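Glycosyl hydrolases family 31 family protein (Aspergillus niger, PDB 6DRU) hydrolyses xyloglucan oligosaccharides, releasing alpha-xylose from the glucose at their non-reducing end as a retaining family 31 alpha-xylosidase. Local coordinates at residues K390-Q396 with H465-R470; V279-D285 with A318-S323; F479-S485 with G511-V515. All blocks are in the same frame, centred on the assembly; numbering follows the deposited sequence.

Interaction 1 (K390-Q396 with H465-R470). With XYS (alpha-D-xylopyranose), chain N; BGC (beta-D-glucopyranose), chain F.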
loop_
_atom_site.group_PDB
_atom_site.type_symbol
_atom_site.label_atom_id
_atom_site.label_comp_id
_atom_site.label_asym_id
_atom_site.label_seq_id
_atom_site.Cartn_x
_atom_site.Cartn_y
_atom_site.Cartn_z
ATOM N N LYS A 390 -22.905 -29.493 27.944
ATOM C CA LYS A 390 -23.067 -28.073 28.230
ATOM C C LYS A 390 -21.744 -27.362 28.478
ATOM O O LYS A 390 -21.745 -26.204 28.907
ATOM C CB LYS A 390 -23.997 -27.892 29.428
ATOM C CG LYS A 390 -25.258 -28.737 29.345
ATOM C CD LYS A 390 -26.188 -28.479 30.515
ATOM C CE LYS A 390 -27.638 -28.685 30.110
ATOM N NZ LYS A 390 -28.575 -27.922 30.982
ATOM N N ASN A 391 -20.621 -28.016 28.208
ATOM C CA ASN A 391 -19.310 -27.386 28.250
ATOM C C ASN A 391 -18.659 -27.556 26.887
ATOM O O ASN A 391 -18.844 -28.586 26.230
ATOM C CB ASN A 391 -18.442 -27.999 29.351
ATOM C CG ASN A 391 -19.102 -27.928 30.716
ATOM O OD1 ASN A 391 -18.990 -26.926 31.423
ATOM N ND2 ASN A 391 -19.805 -28.992 31.090
ATOM N N PHE A 392 -17.911 -26.548 26.447
ATOM C CA PHE A 392 -17.468 -26.495 25.061
ATOM C C PHE A 392 -15.967 -26.270 24.967
ATOM O O PHE A 392 -15.394 -25.470 25.711
ATOM C CB PHE A 392 -18.221 -25.406 24.302
ATOM C CG PHE A 392 -19.684 -25.694 24.158
ATOM C CD1 PHE A 392 -20.130 -26.592 23.205
ATOM C CD2 PHE A 392 -20.611 -25.095 24.995
ATOM C CE1 PHE A 392 -21.475 -26.871 23.072
ATOM C CE2 PHE A 392 -21.960 -25.372 24.868
ATOM C CZ PHE A 392 -22.392 -26.262 23.905
ATOM N N TRP A 393 -15.343 -26.982 24.035
ATOM C CA TRP A 393 -13.905 -26.930 23.794
ATOM C C TRP A 393 -13.686 -26.171 22.490
ATOM O O TRP A 393 -13.814 -26.738 21.401
ATOM C CB TRP A 393 -13.328 -28.342 23.734
ATOM C CG TRP A 393 -11.839 -28.404 23.640
ATOM C CD1 TRP A 393 -10.969 -27.358 23.695
ATOM C CD2 TRP A 393 -11.040 -29.583 23.479
ATOM N NE1 TRP A 393 -9.680 -27.811 23.575
ATOM C CE2 TRP A 393 -9.696 -29.174 23.441
ATOM C CE3 TRP A 393 -11.335 -30.945 23.361
ATOM C CZ2 TRP A 393 -8.643 -30.075 23.293
ATOM C CZ3 TRP A 393 -10.290 -31.840 23.215
ATOM C CH2 TRP A 393 -8.960 -31.400 23.180
ATOM N N ILE A 394 -13.371 -24.882 22.603
ATOM C CA ILE A 394 -13.209 -24.014 21.435
ATOM C C ILE A 394 -11.731 -24.026 21.059
ATOM O O ILE A 394 -10.938 -23.191 21.495
ATOM C CB ILE A 394 -13.746 -22.612 21.685
ATOM C CG1 ILE A 394 -13.479 -22.183 23.131
ATOM C CG2 ILE A 394 -15.214 -22.594 21.360
ATOM C CD1 ILE A 394 -13.920 -20.769 23.447
ATOM N N ASP A 395 -11.370 -24.984 20.218
ATOM C CA ASP A 395 -9.993 -25.265 19.860
ATOM C C ASP A 395 -9.643 -24.599 18.535
ATOM O O ASP A 395 -10.515 -24.347 17.699
ATOM C CB ASP A 395 -9.789 -26.779 19.773
ATOM C CG ASP A 395 -8.360 -27.168 19.474
ATOM O OD1 ASP A 395 -8.168 -28.103 18.669
ATOM O OD2 ASP A 395 -7.435 -26.529 20.019
ATOM N N GLN A 396 -8.355 -24.294 18.365
ATOM C CA GLN A 396 -7.802 -23.863 17.078
ATOM C C GLN A 396 -8.431 -22.563 16.586
ATOM O O GLN A 396 -8.671 -22.382 15.391
ATOM C CB GLN A 396 -7.947 -24.965 16.027
ATOM C CG GLN A 396 -6.984 -26.108 16.234
ATOM C CD GLN A 396 -5.806 -26.041 15.293
ATOM O OE1 GLN A 396 -5.975 -25.902 14.085
ATOM N NE2 GLN A 396 -4.601 -26.135 15.842
ATOM N N HIS A 465 -21.159 -23.510 33.786
ATOM C CA HIS A 465 -20.396 -24.292 32.828
ATOM C C HIS A 465 -19.159 -23.501 32.426
ATOM O O HIS A 465 -19.057 -22.297 32.675
ATOM C CB HIS A 465 -21.252 -24.645 31.607
ATOM C CG HIS A 465 -22.626 -25.124 31.958
ATOM N ND1 HIS A 465 -22.884 -26.416 32.364
ATOM C CD2 HIS A 465 -23.814 -24.476 31.986
ATOM C CE1 HIS A 465 -24.175 -26.547 32.616
ATOM N NE2 HIS A 465 -24.761 -25.384 32.393
ATOM N N VAL A 466 -18.208 -24.191 31.795
ATOM C CA VAL A 466 -16.946 -23.594 31.385
ATOM C C VAL A 466 -16.705 -23.880 29.910
ATOM O O VAL A 466 -17.377 -24.703 29.288
ATOM C CB VAL A 466 -15.752 -24.099 32.221
ATOM C CG1 VAL A 466 -16.020 -23.926 33.702
ATOM C CG2 VAL A 466 -15.465 -25.555 31.893
ATOM N N SER A 467 -15.722 -23.174 29.355
ATOM C CA SER A 467 -15.226 -23.426 28.013
ATOM C C SER A 467 -13.713 -23.577 28.071
ATOM O O SER A 467 -13.048 -22.991 28.930
ATOM C CB SER A 467 -15.607 -22.305 27.037
ATOM O OG SER A 467 -14.860 -21.128 27.289
ATOM N N LEU A 468 -13.174 -24.379 27.158
ATOM C CA LEU A 468 -11.742 -24.644 27.087
ATOM C C LEU A 468 -11.204 -23.982 25.825
ATOM O O LEU A 468 -11.520 -24.409 24.710
ATOM C CB LEU A 468 -11.467 -26.147 27.095
ATOM C CG LEU A 468 -10.013 -26.618 27.024
ATOM C CD1 LEU A 468 -9.198 -26.062 28.180
ATOM C CD2 LEU A 468 -9.957 -28.135 27.019
ATOM N N SER A 469 -10.396 -22.940 26.004
ATOM C CA SER A 469 -9.863 -22.155 24.901
ATOM C C SER A 469 -8.344 -22.247 24.873
ATOM O O SER A 469 -7.695 -22.408 25.911
ATOM C CB SER A 469 -10.296 -20.686 25.015
ATOM O OG SER A 469 -9.550 -19.861 24.137
ATOM N N ARG A 470 -7.782 -22.135 23.671
ATOM C CA ARG A 470 -6.339 -22.174 23.469
ATOM C C ARG A 470 -5.738 -20.796 23.230
ATOM O O ARG A 470 -4.526 -20.689 23.028
ATOM C CB ARG A 470 -5.997 -23.091 22.292
ATOM C CG ARG A 470 -4.656 -23.794 22.411
ATOM C CD ARG A 470 -4.415 -24.698 21.217
ATOM N NE ARG A 470 -4.321 -23.947 19.971
ATOM C CZ ARG A 470 -4.321 -24.503 18.765
ATOM N NH1 ARG A 470 -4.416 -25.821 18.643
ATOM N NH2 ARG A 470 -4.231 -23.743 17.683
HETATM C C1 XYS N . -5.460 -29.393 18.392
HETATM C C2 XYS N . -5.581 -29.269 19.893
HETATM C C3 XYS N . -5.578 -30.653 20.504
HETATM C C4 XYS N . -6.644 -31.502 19.847
HETATM C C5 XYS N . -6.476 -31.445 18.344
HETATM O O1 XYS N . -4.266 -30.068 18.074
HETATM O O2 XYS N . -4.501 -28.520 20.395
HETATM O O3 XYS N . -5.832 -30.563 21.886
HETATM O O4 XYS N . -6.514 -32.834 20.282
HETATM O O5 XYS N . -6.566 -30.110 17.895
HETATM C C2 BGC F . -0.576 -30.453 12.879
HETATM C C3 BGC F . -1.151 -29.103 13.134
HETATM C C4 BGC F . -2.643 -29.234 13.494
HETATM C C5 BGC F . -2.826 -30.240 14.595
HETATM C C6 BGC F . -4.312 -30.455 14.851
HETATM C C1 BGC F . -0.833 -31.304 14.096
HETATM O O2 BGC F . 0.844 -30.360 12.633
HETATM O O3 BGC F . -1.003 -28.327 12.000
HETATM O O4 BGC F . -3.139 -27.987 13.926
HETATM O O5 BGC F . -2.245 -31.477 14.229
HETATM O O6 BGC F . -4.501 -31.659 15.562
#
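Two neighbouring parallel strands of the family 31 TIM barrel, 391-394 and 467-469, run into the xylose pocket at their C-terminal ends. Phe392 pairs with Ser467 and Trp393 with Leu468, the axes 4.6 Å apart and 10° from parallel. Leu468 N donates to Phe392 O (2.9 Å); weak bonds join Ile394 N to Leu468 O (2.8 Å but bent, 130°) and Phe392 N to Val466 O (3.4 Å). At the N-terminal end Asn391 OD1 stands in for a backbone carbonyl and accepts from Val466 N (2.9 Å), while Lys390 CB lies over the His465 ring. Inside the barrel Leu468 CD2 lies 3.5 Å from the centroid of the five-membered Trp393 ring, a CH-pi contact. Past the strands, active-site Asp395 places OD1 2.7 Å from xylose O5. Asp395 OD2 and Arg470 NH1 form a 3.4 Å salt bridge of charges only, the oxygen lying well out of the guanidinium plane; Asp398 is a second partner of Arg470, whose NH1 donates to xylose O2 at 3.2 Å.

Interaction 2 (V279-D285 with A318-S323). With XYS (alpha-D-xylopyranose), chain N.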
loop_
_atom_site.group_PDB
_atom_site.type_symbol
_atom_site.label_atom_id
_atom_site.label_comp_id
_atom_site.label_asym_id
_atom_site.label_seq_id
_atom_site.Cartn_x
_atom_site.Cartn_y
_atom_site.Cartn_z
ATOM N N VAL A 279 -14.360 -39.100 38.536
ATOM C CA VAL A 279 -14.079 -38.252 37.381
ATOM C C VAL A 279 -15.172 -37.192 37.307
ATOM O O VAL A 279 -16.349 -37.477 37.549
ATOM C CB VAL A 279 -13.978 -39.078 36.076
ATOM C CG1 VAL A 279 -15.270 -39.837 35.805
ATOM C CG2 VAL A 279 -13.620 -38.183 34.899
ATOM N N SER A 280 -14.775 -35.957 37.002
ATOM C CA SER A 280 -15.701 -34.831 37.022
ATOM C C SER A 280 -16.157 -34.377 35.641
ATOM O O SER A 280 -17.244 -33.802 35.525
ATOM C CB SER A 280 -15.071 -33.642 37.755
ATOM O OG SER A 280 -14.935 -33.906 39.139
ATOM N N MET A 281 -15.374 -34.621 34.592
ATOM C CA MET A 281 -15.755 -34.172 33.261
ATOM C C MET A 281 -15.115 -35.077 32.218
ATOM O O MET A 281 -13.935 -35.422 32.324
ATOM C CB MET A 281 -15.344 -32.713 33.024
ATOM C CG MET A 281 -16.192 -31.999 31.980
ATOM S SD MET A 281 -15.383 -30.560 31.258
ATOM C CE MET A 281 -15.454 -29.397 32.614
ATOM N N ILE A 282 -15.906 -35.453 31.215
ATOM C CA ILE A 282 -15.459 -36.278 30.096
ATOM C C ILE A 282 -15.460 -35.403 28.849
ATOM O O ILE A 282 -16.450 -34.715 28.572
ATOM C CB ILE A 282 -16.381 -37.496 29.910
ATOM C CG1 ILE A 282 -16.250 -38.467 31.089
ATOM C CG2 ILE A 282 -16.064 -38.208 28.603
ATOM C CD1 ILE A 282 -15.092 -39.415 31.002
ATOM N N VAL A 283 -14.363 -35.426 28.094
ATOM C CA VAL A 283 -14.171 -34.526 26.959
ATOM C C VAL A 283 -14.158 -35.331 25.665
ATOM O O VAL A 283 -13.482 -36.364 25.574
ATOM C CB VAL A 283 -12.877 -33.709 27.106
ATOM C CG1 VAL A 283 -12.776 -32.676 26.000
ATOM C CG2 VAL A 283 -12.824 -33.039 28.469
ATOM N N ILE A 284 -14.897 -34.851 24.665
ATOM C CA ILE A 284 -14.908 -35.417 23.320
ATOM C C ILE A 284 -14.138 -34.475 22.404
ATOM O O ILE A 284 -14.450 -33.281 22.329
ATOM C CB ILE A 284 -16.343 -35.626 22.804
ATOM C CG1 ILE A 284 -17.112 -36.575 23.725
ATOM C CG2 ILE A 284 -16.326 -36.164 21.381
ATOM C CD1 ILE A 284 -18.568 -36.738 23.347
ATOM N N ASP A 285 -13.140 -35.011 21.703
ATOM C CA ASP A 285 -12.225 -34.186 20.924
ATOM C C ASP A 285 -12.825 -33.882 19.548
ATOM O O ASP A 285 -14.021 -34.061 19.304
ATOM C CB ASP A 285 -10.863 -34.870 20.824
ATOM C CG ASP A 285 -9.735 -33.894 20.530
ATOM O OD1 ASP A 285 -10.025 -32.716 20.228
ATOM O OD2 ASP A 285 -8.558 -34.307 20.594
ATOM N N ALA A 318 -20.346 -37.177 36.077
ATOM C CA ALA A 318 -19.494 -36.219 35.394
ATOM C C ALA A 318 -20.274 -35.460 34.329
ATOM O O ALA A 318 -21.204 -35.987 33.712
ATOM C CB ALA A 318 -18.302 -36.930 34.754
ATOM N N GLU A 319 -19.893 -34.202 34.130
ATOM C CA GLU A 319 -20.403 -33.443 33.003
ATOM C C GLU A 319 -19.598 -33.780 31.751
ATOM O O GLU A 319 -18.611 -34.516 31.794
ATOM C CB GLU A 319 -20.358 -31.946 33.297
ATOM C CG GLU A 319 -21.347 -31.503 34.364
ATOM C CD GLU A 319 -22.265 -30.394 33.883
ATOM O OE1 GLU A 319 -23.173 -30.675 33.072
ATOM O OE2 GLU A 319 -22.080 -29.239 34.324
ATOM N N MET A 320 -20.024 -33.229 30.619
ATOM C CA MET A 320 -19.400 -33.531 29.340
ATOM C C MET A 320 -18.980 -32.252 28.630
ATOM O O MET A 320 -19.572 -31.187 28.824
ATOM C CB MET A 320 -20.339 -34.342 28.438
ATOM C CG MET A 320 -20.713 -35.699 29.008
ATOM S SD MET A 320 -21.005 -36.922 27.717
ATOM C CE MET A 320 -19.377 -37.021 26.978
ATOM N N MET A 321 -17.940 -32.378 27.806
ATOM C CA MET A 321 -17.423 -31.288 26.993
ATOM C C MET A 321 -17.155 -31.804 25.588
ATOM O O MET A 321 -16.669 -32.925 25.414
ATOM C CB MET A 321 -16.135 -30.697 27.591
ATOM C CG MET A 321 -15.490 -29.622 26.733
ATOM S SD MET A 321 -14.048 -28.855 27.495
ATOM C CE MET A 321 -14.827 -27.825 28.738
ATOM N N ALA A 322 -17.475 -30.985 24.587
ATOM C CA ALA A 322 -17.289 -31.352 23.192
ATOM C C ALA A 322 -16.478 -30.278 22.479
ATOM O O ALA A 322 -16.449 -29.114 22.888
ATOM C CB ALA A 322 -18.630 -31.559 22.481
ATOM N N SER A 323 -15.826 -30.685 21.395
ATOM C CA SER A 323 -14.905 -29.835 20.657
ATOM C C SER A 323 -15.570 -29.247 19.420
ATOM O O SER A 323 -16.425 -29.875 18.790
ATOM C CB SER A 323 -13.659 -30.623 20.242
ATOM O OG SER A 323 -12.905 -29.920 19.269
HETATM C C1 XYS N . -5.460 -29.393 18.392
HETATM C C2 XYS N . -5.581 -29.269 19.893
HETATM C C3 XYS N . -5.578 -30.653 20.504
HETATM C C4 XYS N . -6.644 -31.502 19.847
HETATM C C5 XYS N . -6.476 -31.445 18.344
HETATM O O1 XYS N . -4.266 -30.068 18.074
HETATM O O2 XYS N . -4.501 -28.520 20.395
HETATM O O3 XYS N . -5.832 -30.563 21.886
HETATM O O4 XYS N . -6.514 -32.834 20.282
HETATM O O5 XYS N . -6.566 -30.110 17.895
HETATM O O HOH W 1 -10.044 -29.999 19.722
#
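Backbone hydrogen bonds hold this beta-alpha-beta unit of the TIM barrel together: strand 281-284 leads through helix 305-316 to strand 319-328, which returns parallel beside it; the axes of 281-284 and 319-323 lie 4.6 Å apart and cross at -20°. Glu319 N donates to Ser280 O (3.0 Å), Ile282 N to Glu319 O (2.9 Å), Met321 N to Ile282 O (2.9 Å) and Ile284 N to Met321 O (2.7 Å), the regular ladder of a parallel pair.

Apolar packing covers both faces. On the face of Met281, Val283 and Met321, Met281 SD rests 3.7 Å from Met321 CB, and Val283 also touches Trp393. On the other face Met320 CE fits against Ile284 CD1 (3.7 Å) and Ile282 CG2 (3.9 Å), beneath Met308 and Val312 of the connecting helix.

Polar contacts gather at the C-terminal end. One water donates to Asp285 OD1 (2.8 Å) and is hydrogen-bonded to Ser323 OG (2.9 Å), while xylose O4 donates to Asp285 OD2 (2.5 Å). OD2 thus takes the sugar and OD1 the water among its partners: a largely apolar strand pair ends in a polar cluster from which Asp285 holds the xylose.

Interaction 3 (F479-S485 with G511-V515); sequences FCSMIWS and GWWTV
Each segment enters the pairing through an inverse gamma turn, centred on Cys480 (phi/psi -69/64) and on Trp512 (-80/83). The Trp512 indole (chi1 -59°, m; chi2 22°) lies along the start of 479-485: CE3 is 3.5 Å from Ser481 O, CZ3 3.9 Å from Cys480 CA, and Phe479 O sits over one ring face. The chains run parallel, 22° apart (CA 479 to 485 against CA 512 to 515), extended from Ser481 to Trp484 (phi -146 to -100, psi 136 to 154), with Met482 opposite Trp512, Ile483 opposite Trp513 and Trp484 opposite Thr514 (CA-CA 4.6, 4.9 and 4.8 Å). Ile483 N donates to Trp512 O (2.8 Å), Thr514 N to Ile483 O (3.0 Å) and, weakly, Ser485 N to Thr514 O (3.3 Å). This is a beta-alpha-beta unit of the TIM barrel, strands 481-484 and 513-514 linked by helix 492-508. Ile483 and Trp513 (chi1 -178°, t) share the face turned to the helices; Trp484 and Thr514 share the inner one, Trp484 CB 4.0 Å from Thr514 CG2. With chi1 98°, between wells, and chi2 95°, the Trp484 indole leads away from 511-515 to the bound xylose and Arg555 (cation-pi). Cys480 is disulfide-bonded to Cys463.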
loop_
_atom_site.group_PDB
_atom_site.type_symbol
_atom_site.label_atom_id
_atom_site.label_comp_id
_atom_site.label_asym_id
_atom_site.label_seq_id
_atom_site.Cartn_x
_atom_site.Cartn_y
_atom_site.Cartn_z
ATOM N N PHE A 479 -14.288 -14.305 31.389
ATOM C CA PHE A 479 -15.171 -15.330 30.853
ATOM C C PHE A 479 -15.104 -16.604 31.687
ATOM O O PHE A 479 -14.099 -16.889 32.343
ATOM C CB PHE A 479 -14.806 -15.662 29.403
ATOM C CG PHE A 479 -14.795 -14.473 28.486
ATOM C CD1 PHE A 479 -15.960 -13.777 28.216
ATOM C CD2 PHE A 479 -13.620 -14.066 27.875
ATOM C CE1 PHE A 479 -15.952 -12.687 27.365
ATOM C CE2 PHE A 479 -13.605 -12.977 27.023
ATOM C CZ PHE A 479 -14.774 -12.287 26.767
ATOM N N CYS A 480 -16.193 -17.374 31.650
ATOM C CA CYS A 480 -16.182 -18.741 32.160
ATOM C C CYS A 480 -15.331 -19.607 31.239
ATOM O O CYS A 480 -15.844 -20.536 30.606
ATOM C CB CYS A 480 -17.603 -19.307 32.255
ATOM S SG CYS A 480 -18.755 -18.396 33.319
ATOM N N SER A 481 -14.036 -19.314 31.155
ATOM C CA SER A 481 -13.176 -19.916 30.148
ATOM C C SER A 481 -11.786 -20.121 30.729
ATOM O O SER A 481 -11.252 -19.237 31.402
ATOM C CB SER A 481 -13.102 -19.037 28.894
ATOM O OG SER A 481 -12.337 -19.658 27.876
ATOM N N MET A 482 -11.207 -21.289 30.460
ATOM C CA MET A 482 -9.867 -21.630 30.916
ATOM C C MET A 482 -8.939 -21.787 29.718
ATOM O O MET A 482 -9.341 -22.296 28.668
ATOM C CB MET A 482 -9.876 -22.914 31.753
ATOM C CG MET A 482 -10.316 -24.156 30.998
ATOM S SD MET A 482 -10.298 -25.644 32.014
ATOM C CE MET A 482 -11.903 -25.534 32.803
ATOM N N ILE A 483 -7.699 -21.337 29.881
ATOM C CA ILE A 483 -6.693 -21.386 28.827
ATOM C C ILE A 483 -5.784 -22.577 29.088
ATOM O O ILE A 483 -5.447 -22.872 30.242
ATOM C CB ILE A 483 -5.880 -20.075 28.787
ATOM C CG1 ILE A 483 -6.805 -18.865 28.632
ATOM C CG2 ILE A 483 -4.868 -20.100 27.654
ATOM C CD1 ILE A 483 -7.558 -18.829 27.332
ATOM N N TRP A 484 -5.382 -23.270 28.022
ATOM C CA TRP A 484 -4.411 -24.345 28.141
ATOM C C TRP A 484 -3.284 -24.109 27.145
ATOM O O TRP A 484 -3.467 -23.451 26.117
ATOM C CB TRP A 484 -5.061 -25.735 27.955
ATOM C CG TRP A 484 -4.957 -26.353 26.593
ATOM C CD1 TRP A 484 -4.011 -27.244 26.173
ATOM C CD2 TRP A 484 -5.856 -26.177 25.492
ATOM N NE1 TRP A 484 -4.250 -27.613 24.873
ATOM C CE2 TRP A 484 -5.377 -26.972 24.430
ATOM C CE3 TRP A 484 -7.010 -25.414 25.294
ATOM C CZ2 TRP A 484 -6.012 -27.029 23.193
ATOM C CZ3 TRP A 484 -7.640 -25.472 24.063
ATOM C CH2 TRP A 484 -7.137 -26.269 23.027
ATOM N N SER A 485 -2.107 -24.646 27.469
ATOM C CA SER A 485 -0.864 -24.254 26.815
ATOM C C SER A 485 -0.712 -24.784 25.393
ATOM O O SER A 485 0.335 -24.544 24.785
ATOM C CB SER A 485 0.324 -24.711 27.661
ATOM O OG SER A 485 0.305 -26.115 27.847
ATOM N N GLY A 511 -6.009 -16.505 35.404
ATOM C CA GLY A 511 -5.889 -17.456 36.490
ATOM C C GLY A 511 -6.284 -18.862 36.093
ATOM O O GLY A 511 -5.681 -19.837 36.553
ATOM N N TRP A 512 -7.295 -18.982 35.232
ATOM C CA TRP A 512 -7.794 -20.285 34.792
ATOM C C TRP A 512 -6.863 -20.815 33.703
ATOM O O TRP A 512 -7.112 -20.685 32.502
ATOM C CB TRP A 512 -9.232 -20.177 34.297
ATOM C CG TRP A 512 -10.221 -19.654 35.310
ATOM C CD1 TRP A 512 -9.953 -18.906 36.424
ATOM C CD2 TRP A 512 -11.642 -19.849 35.295
ATOM N NE1 TRP A 512 -11.117 -18.621 37.096
ATOM C CE2 TRP A 512 -12.168 -19.190 36.426
ATOM C CE3 TRP A 512 -12.520 -20.517 34.435
ATOM C CZ2 TRP A 512 -13.531 -19.180 36.717
ATOM C CZ3 TRP A 512 -13.874 -20.505 34.727
ATOM C CH2 TRP A 512 -14.365 -19.840 35.857
ATOM N N TRP A 513 -5.770 -21.438 34.141
ATOM C CA TRP A 513 -4.734 -21.935 33.248
ATOM C C TRP A 513 -4.434 -23.392 33.575
ATOM O O TRP A 513 -4.532 -23.818 34.729
ATOM C CB TRP A 513 -3.460 -21.092 33.361
ATOM C CG TRP A 513 -2.362 -21.515 32.441
ATOM C CD1 TRP A 513 -2.167 -21.109 31.154
ATOM C CD2 TRP A 513 -1.300 -22.426 32.740
ATOM N NE1 TRP A 513 -1.046 -21.711 30.631
ATOM C CE2 TRP A 513 -0.498 -22.526 31.586
ATOM C CE3 TRP A 513 -0.952 -23.168 33.871
ATOM C CZ2 TRP A 513 0.632 -23.337 31.532
ATOM C CZ3 TRP A 513 0.169 -23.973 33.816
ATOM C CH2 TRP A 513 0.949 -24.048 32.657
ATOM N N THR A 514 -4.067 -24.153 32.547
ATOM C CA THR A 514 -3.809 -25.580 32.706
ATOM C C THR A 514 -2.961 -26.066 31.534
ATOM O O THR A 514 -2.597 -25.294 30.645
ATOM C CB THR A 514 -5.126 -26.352 32.824
ATOM O OG1 THR A 514 -4.886 -27.755 32.650
ATOM C CG2 THR A 514 -6.132 -25.847 31.801
ATOM N N VAL A 515 -2.647 -27.365 31.542
ATOM C CA VAL A 515 -1.814 -27.998 30.526
ATOM C C VAL A 515 -2.450 -29.323 30.121
ATOM O O VAL A 515 -3.483 -29.735 30.656
ATOM C CB VAL A 515 -0.372 -28.247 31.017
ATOM C CG1 VAL A 515 0.413 -26.961 31.075
ATOM C CG2 VAL A 515 -0.384 -28.944 32.369
#

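Round the barrel the order is interaction 2, 1, 3, on adjoining parallel strands. Interactions 1 and 2, centres about 10 Å apart, are joined by Trp393 N to Ala322 O (2.7 Å), probably a hydrogen bond; interactions 1 and 3, centres about 9 Å apart, by Ser467 N to Cys480 O and Ser467 O to Met482 N (both 2.9 Å), probably hydrogen bonds too. Interactions 2 and 3 do not touch, their nearest atoms about 5 Å apart. Trp393 bridges them within the pocket, CZ3 3.1 Å from Asp285 OD1 and NE1 3.0 Å from Trp484 CH2. Xylose meets Asp285 (interaction 2), Trp393, Asp395 and Arg470 (interaction 1) and Trp484 (interaction 3), with the proton donor Asp487 just beyond 479-485.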